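Local structure of GDNF family receptor alpha-3 (Homo sapiens, 2GH0) at residues N22-C25 against D26-K30; K56-E59 against P60-Q63. The protein serves as the cell-surface receptor for artemin, a survival factor of sensory and sympathetic neurons, and on binding it triggers activation of the RET receptor. One frame throughout, in Å; residues are numbered along the deposited sequence.

Contact 1: residues N22-C25 against D26-K30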
ATOM      1  N   ASN C  22      -0.603  20.842 -25.031  1.00 34.96           N
ATOM      2  CA  ASN C  22      -0.315  19.879 -26.099  1.00 35.77           C
ATOM      3  C   ASN C  22       0.616  18.865 -25.476  1.00 35.73           C
ATOM      4  O   ASN C  22       1.655  19.255 -24.974  1.00 35.04           O
ATOM      5  CB  ASN C  22       0.370  20.586 -27.306  1.00 33.45           C
ATOM      6  CG  ASN C  22       0.802  19.602 -28.387  1.00 39.27           C
ATOM      7  OD1 ASN C  22       1.957  19.173 -28.397  1.00 42.91           O
ATOM      8  ND2 ASN C  22      -0.161  19.154 -29.259  1.00 38.49           N
ATOM      9  N   ASP C  23       0.225  17.601 -25.481  1.00 35.29           N
ATOM     10  CA  ASP C  23       0.938  16.538 -24.771  1.00 36.42           C
ATOM     11  C   ASP C  23       2.404  16.546 -25.121  1.00 35.52           C
ATOM     12  O   ASP C  23       3.226  16.546 -24.213  1.00 34.13           O
ATOM     13  CB  ASP C  23       0.361  15.146 -25.062  1.00 37.46           C
ATOM     14  CG  ASP C  23      -1.100  15.025 -24.708  1.00 42.40           C
ATOM     15  OD1 ASP C  23      -1.650  16.001 -24.149  1.00 51.41           O
ATOM     16  OD2 ASP C  23      -1.714  13.971 -25.007  1.00 47.70           O
ATOM     17  N   LYS C  24       2.695  16.555 -26.423  1.00 35.40           N
ATOM     18  CA  LYS C  24       4.064  16.446 -26.952  1.00 38.50           C
ATOM     19  C   LYS C  24       4.902  17.642 -26.546  1.00 36.28           C
ATOM     20  O   LYS C  24       6.028  17.487 -26.070  1.00 36.49           O
ATOM     21  CB  LYS C  24       4.075  16.293 -28.493  1.00 38.81           C
ATOM     22  CG  LYS C  24       5.420  16.605 -29.138  1.00 41.22           C
ATOM     23  CD  LYS C  24       5.384  16.336 -30.641  1.00 43.78           C
ATOM     24  CE  LYS C  24       4.523  17.352 -31.411  1.00 46.72           C
ATOM     25  NZ  LYS C  24       4.127  16.784 -32.753  1.00 49.28           N
ATOM     26  N   CYS C  25       4.367  18.842 -26.731  1.00 35.47           N
ATOM     27  CA  CYS C  25       5.108  20.050 -26.401  1.00 34.25           C
ATOM     28  C   CYS C  25       5.314  20.204 -24.878  1.00 34.43           C
ATOM     29  O   CYS C  25       6.378  20.677 -24.429  1.00 34.59           O
ATOM     30  CB  CYS C  25       4.355  21.285 -26.927  1.00 34.88           C
ATOM     31  SG  CYS C  25       5.260  22.794 -26.871  1.00 43.00           S
ATOM     32  N   ASP C  26       4.280  19.895 -24.096  1.00 30.89           N
ATOM     33  CA  ASP C  26       4.408  19.922 -22.644  1.00 32.40           C
ATOM     34  C   ASP C  26       5.604  19.074 -22.192  1.00 32.08           C
ATOM     35  O   ASP C  26       6.407  19.491 -21.345  1.00 32.56           O
ATOM     36  CB  ASP C  26       3.115  19.362 -22.000  1.00 33.84           C
ATOM     37  CG  ASP C  26       3.174  19.358 -20.459  1.00 35.76           C
ATOM     38  OD1 ASP C  26       3.557  20.401 -19.892  1.00 38.55           O
ATOM     39  OD2 ASP C  26       2.913  18.313 -19.856  1.00 39.11           O
ATOM     40  N   ARG C  27       5.729  17.862 -22.730  1.00 31.54           N
ATOM     41  CA  ARG C  27       6.772  16.954 -22.215  1.00 31.23           C
ATOM     42  C   ARG C  27       8.150  17.534 -22.563  1.00 31.75           C
ATOM     43  O   ARG C  27       9.080  17.453 -21.751  1.00 30.87           O
ATOM     44  CB  ARG C  27       6.612  15.544 -22.739  1.00 30.48           C
ATOM     45  CG  ARG C  27       5.408  14.790 -22.054  1.00 35.02           C
ATOM     46  CD  ARG C  27       5.749  13.436 -21.524  1.00 45.88           C
ATOM     47  NE  ARG C  27       4.516  12.689 -21.235  1.00 53.43           N
ATOM     48  CZ  ARG C  27       4.478  11.464 -20.746  1.00 57.05           C
ATOM     49  NH1 ARG C  27       5.611  10.818 -20.480  1.00 60.91           N
ATOM     50  NH2 ARG C  27       3.307  10.884 -20.520  1.00 58.73           N
ATOM     51  N   LEU C  28       8.263  18.092 -23.772  1.00 30.07           N
ATOM     52  CA  LEU C  28       9.576  18.637 -24.257  1.00 30.67           C
ATOM     53  C   LEU C  28       9.972  19.918 -23.502  1.00 31.40           C
ATOM     54  O   LEU C  28      11.167  20.172 -23.251  1.00 32.00           O
ATOM     55  CB  LEU C  28       9.523  18.904 -25.760  1.00 29.59           C
ATOM     56  CG  LEU C  28       9.350  17.615 -26.581  1.00 29.45           C
ATOM     57  CD1 LEU C  28       8.958  18.101 -27.982  1.00 30.22           C
ATOM     58  CD2 LEU C  28      10.635  16.850 -26.681  1.00 33.21           C
ATOM     59  N   ARG C  29       8.982  20.747 -23.200  1.00 30.48           N
ATOM     60  CA  ARG C  29       9.226  22.007 -22.451  1.00 32.25           C
ATOM     61  C   ARG C  29       9.599  21.645 -21.021  1.00 32.23           C
ATOM     62  O   ARG C  29      10.534  22.206 -20.461  1.00 32.46           O
ATOM     63  CB  ARG C  29       7.961  22.884 -22.437  1.00 31.03           C
ATOM     64  CG  ARG C  29       8.155  24.182 -21.629  1.00 35.84           C
ATOM     65  CD  ARG C  29       6.945  25.153 -21.849  1.00 33.80           C
ATOM     66  NE  ARG C  29       6.973  26.260 -20.888  1.00 36.29           N
ATOM     67  CZ  ARG C  29       6.413  26.236 -19.679  1.00 38.07           C
ATOM     68  NH1 ARG C  29       5.734  25.185 -19.239  1.00 38.83           N
ATOM     69  NH2 ARG C  29       6.501  27.306 -18.909  1.00 44.97           N
ATOM     70  N   LYS C  30       8.878  20.692 -20.433  1.00 34.05           N
ATOM     71  CA  LYS C  30       9.175  20.236 -19.073  1.00 34.07           C
ATOM     72  C   LYS C  30      10.603  19.673 -18.986  1.00 33.66           C
ATOM     73  O   LYS C  30      11.289  19.850 -17.968  1.00 32.89           O
ATOM     74  CB  LYS C  30       8.161  19.159 -18.610  1.00 35.31           C
ATOM     75  CG  LYS C  30       6.914  19.786 -17.913  1.00 39.24           C
ATOM     76  CD  LYS C  30       6.292  18.839 -16.848  1.00 42.23           C
ATOM     77  CE  LYS C  30       5.454  19.557 -15.745  1.00 38.00           C
ATOM     78  NZ  LYS C  30       4.210  18.521 -15.277  1.00 36.75           N
TER
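Asp26 N donates to the carbonyl O of Asn22 at 2.8 Å, almost in line with the C=O bond, and with it begins the first turn of helix 23-35, in the first GDNF/GAS1 domain of this receptor fragment. Asn22 is the N-cap. Its side chain turns back on the helix, with CG anti to the backbone N (chi1 175°), and OD1 accepts from Cys25 N at 2.9 Å through an in-plane lone pair. Asparagine suits this place because its short amide can accept from an N-H that has no preceding turn to bind. The ladder continues with Arg27 N to Asp23 O, Leu28 N to Lys24 O, and Arg29 N to Cys25 O at 2.9 Å.

An aspartate at the first helical position, Asp23, is probably favourable to the helix dipole, and its OD1 makes a salt bridge to a basic side chain of another protein's chain. Arg29 NH2 likewise pairs with an acidic side chain of that protein. Both charges thus point out of the helix into a protein-protein interface, and an extended arginine has the length to get there. Cys25 faces inward, where its SG forms the disulfide with Cys19 and ties this helix to helix 11-20.

Lys24 and Leu28, one turn apart, run side by side and touch through the lysine CG. Leucine is apt here, since its branched end also packs on Thr52 and Phe53 of helix 43-56. With CG placed anti to the carbonyl carbon, Leu28 leans back toward the preceding turn: its CG comes within 3.4 Å of Lys24 O, and its CD1 lies 4.0 Å from Lys24 CG.

Contact 2: residues K56-E59 against P60-Q63; sequences KAAE and PHAQ
The start of helix 59-66, just after the short link from helix 43-56, is built here around an N-cap at Ala58. Ala58 O accepts from Ala62 N at 2.9 Å, nearly straight, and Glu59 O takes Gln63 N in the next step of the ladder. Proline suits position 60, in the first turn, where no backbone N-H is needed; Pro60 CD lies 3.9 Å from Ala58 CB.

Alanine has no side-chain acceptor to offer the first turn. A water instead links its own N to the ring, accepting from Ala58 N and meeting His61 ND1, 2.8 Å from each. Ala57 CB, just past the end of helix 43-56, meets Ala62 CB at 4.1 Å; methyls this small suit the close link.

Gln63 CG, anti to the carbonyl carbon (chi1 -69°), lies over the preceding turn, 3.3 Å from Glu59 O. A second water donates to Glu59 OE1 and accepts from Gln63 NE2; OE1 also forms a salt bridge with Arg140. Replacing Gln63 by an alanine would probably leave that water without its amide donor and open a gap beside Leu139 and Leu143. This is a short connection between consecutive helices, with proline in the opening turn, in the helical, disulfide-rich GDNF/GAS1 domain.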
ATOM      1  N   LYS C  56      11.874  18.730 -31.953  1.00 33.99           N
ATOM      2  CA  LYS C  56      10.747  17.812 -31.825  1.00 34.19           C
ATOM      3  C   LYS C  56       9.375  18.497 -31.700  1.00 33.59           C
ATOM      4  O   LYS C  56       8.374  17.942 -32.145  1.00 30.88           O
ATOM      5  CB  LYS C  56      10.982  16.807 -30.680  1.00 34.13           C
ATOM      6  CG  LYS C  56      12.220  15.889 -30.902  1.00 38.51           C
ATOM      7  CD  LYS C  56      12.149  15.127 -32.193  1.00 41.12           C
ATOM      8  CE  LYS C  56      13.483  14.373 -32.525  1.00 42.24           C
ATOM      9  NZ  LYS C  56      13.152  13.266 -33.482  1.00 47.76           N
ATOM     10  N   ALA C  57       9.325  19.689 -31.130  1.00 33.10           N
ATOM     11  CA  ALA C  57       8.048  20.372 -30.889  1.00 34.80           C
ATOM     12  C   ALA C  57       7.487  20.845 -32.230  1.00 36.26           C
ATOM     13  O   ALA C  57       8.262  21.222 -33.102  1.00 36.30           O
ATOM     14  CB  ALA C  57       8.259  21.580 -29.996  1.00 35.85           C
ATOM     15  N   ALA C  58       6.151  20.916 -32.378  1.00 35.18           N
ATOM     16  CA  ALA C  58       5.588  21.466 -33.629  1.00 35.37           C
ATOM     17  C   ALA C  58       6.102  22.885 -33.812  1.00 34.74           C
ATOM     18  O   ALA C  58       6.151  23.638 -32.795  1.00 35.75           O
ATOM     19  CB  ALA C  58       4.034  21.406 -33.580  1.00 36.00           C
ATOM     20  N   GLU C  59       6.493  23.286 -35.042  1.00 33.26           N
ATOM     21  CA  GLU C  59       7.057  24.603 -35.237  1.00 34.73           C
ATOM     22  C   GLU C  59       6.124  25.691 -34.708  1.00 34.07           C
ATOM     23  O   GLU C  59       6.593  26.649 -34.083  1.00 33.10           O
ATOM     24  CB  GLU C  59       7.442  24.914 -36.691  1.00 35.08           C
ATOM     25  CG  GLU C  59       8.650  24.187 -37.200  1.00 42.25           C
ATOM     26  CD  GLU C  59       8.613  24.023 -38.707  1.00 53.82           C
ATOM     27  OE1 GLU C  59       8.749  25.078 -39.380  1.00 59.37           O
ATOM     28  OE2 GLU C  59       8.444  22.869 -39.213  1.00 50.93           O
ATOM     29  N   PRO C  60       4.823  25.567 -34.998  1.00 32.15           N
ATOM     30  CA  PRO C  60       3.997  26.660 -34.486  1.00 33.70           C
ATOM     31  C   PRO C  60       3.966  26.775 -32.930  1.00 33.48           C
ATOM     32  O   PRO C  60       3.800  27.862 -32.419  1.00 32.82           O
ATOM     33  CB  PRO C  60       2.623  26.347 -35.072  1.00 31.03           C
ATOM     34  CG  PRO C  60       2.881  25.399 -36.264  1.00 35.00           C
ATOM     35  CD  PRO C  60       4.037  24.572 -35.819  1.00 33.57           C
ATOM     36  N   HIS C  61       4.015  25.640 -32.214  1.00 32.05           N
ATOM     37  CA  HIS C  61       4.108  25.670 -30.746  1.00 32.73           C
ATOM     38  C   HIS C  61       5.425  26.249 -30.261  1.00 33.18           C
ATOM     39  O   HIS C  61       5.476  27.085 -29.361  1.00 34.39           O
ATOM     40  CB  HIS C  61       3.890  24.256 -30.137  1.00 32.87           C
ATOM     41  CG  HIS C  61       2.496  23.753 -30.317  1.00 34.98           C
ATOM     42  ND1 HIS C  61       2.212  22.484 -30.747  1.00 37.17           N
ATOM     43  CD2 HIS C  61       1.301  24.367 -30.139  1.00 37.24           C
ATOM     44  CE1 HIS C  61       0.897  22.328 -30.846  1.00 39.23           C
ATOM     45  NE2 HIS C  61       0.323  23.466 -30.492  1.00 39.92           N
ATOM     46  N   ALA C  62       6.493  25.822 -30.874  1.00 32.86           N
ATOM     47  CA  ALA C  62       7.812  26.348 -30.487  1.00 34.55           C
ATOM     48  C   ALA C  62       7.963  27.869 -30.752  1.00 33.89           C
ATOM     49  O   ALA C  62       8.515  28.644 -29.918  1.00 32.62           O
ATOM     50  CB  ALA C  62       8.918  25.452 -31.211  1.00 34.37           C
ATOM     51  N   GLN C  63       7.434  28.349 -31.889  1.00 33.59           N
ATOM     52  CA  GLN C  63       7.480  29.808 -32.206  1.00 32.97           C
ATOM     53  C   GLN C  63       6.523  30.615 -31.373  1.00 33.10           C
ATOM     54  O   GLN C  63       6.813  31.750 -31.037  1.00 35.17           O
ATOM     55  CB  GLN C  63       7.150  29.963 -33.715  1.00 34.07           C
ATOM     56  CG  GLN C  63       8.407  29.347 -34.477  1.00 34.47           C
ATOM     57  CD  GLN C  63       8.286  29.326 -35.961  1.00 41.04           C
ATOM     58  OE1 GLN C  63       7.396  29.954 -36.519  1.00 43.36           O
ATOM     59  NE2 GLN C  63       9.199  28.609 -36.617  1.00 40.71           N
TER
HETATM   60  O   HOH W   1       4.096  20.488 -30.465  1.00 33.59           O
HETATM   61  O   HOH W   2       9.085  27.992 -39.461  1.00 31.06           O

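In the fold
From the N terminus, the chain leaves helix 11-20 and enters helix 23-35 at contact 1, where residues 22-25 and 26-30 close the first turn; helix 43-56 then leads to contact 2, where 56-59 and 60-63 begin helix 59-66. The two are in series, neither nested nor crossed, and their centres lie about 10 Å apart within one GDNF/GAS1 domain. They also touch: Leu28 CD1 sits 3.5 Å from Ala57 N, and the amide of Asn22 packs against the His61 ring. Two helix starts thus lie side by side, with Cys25 and Leu28 against helix 43-56, while contact 2 reaches helix 135-143 through Glu59 and Gln63.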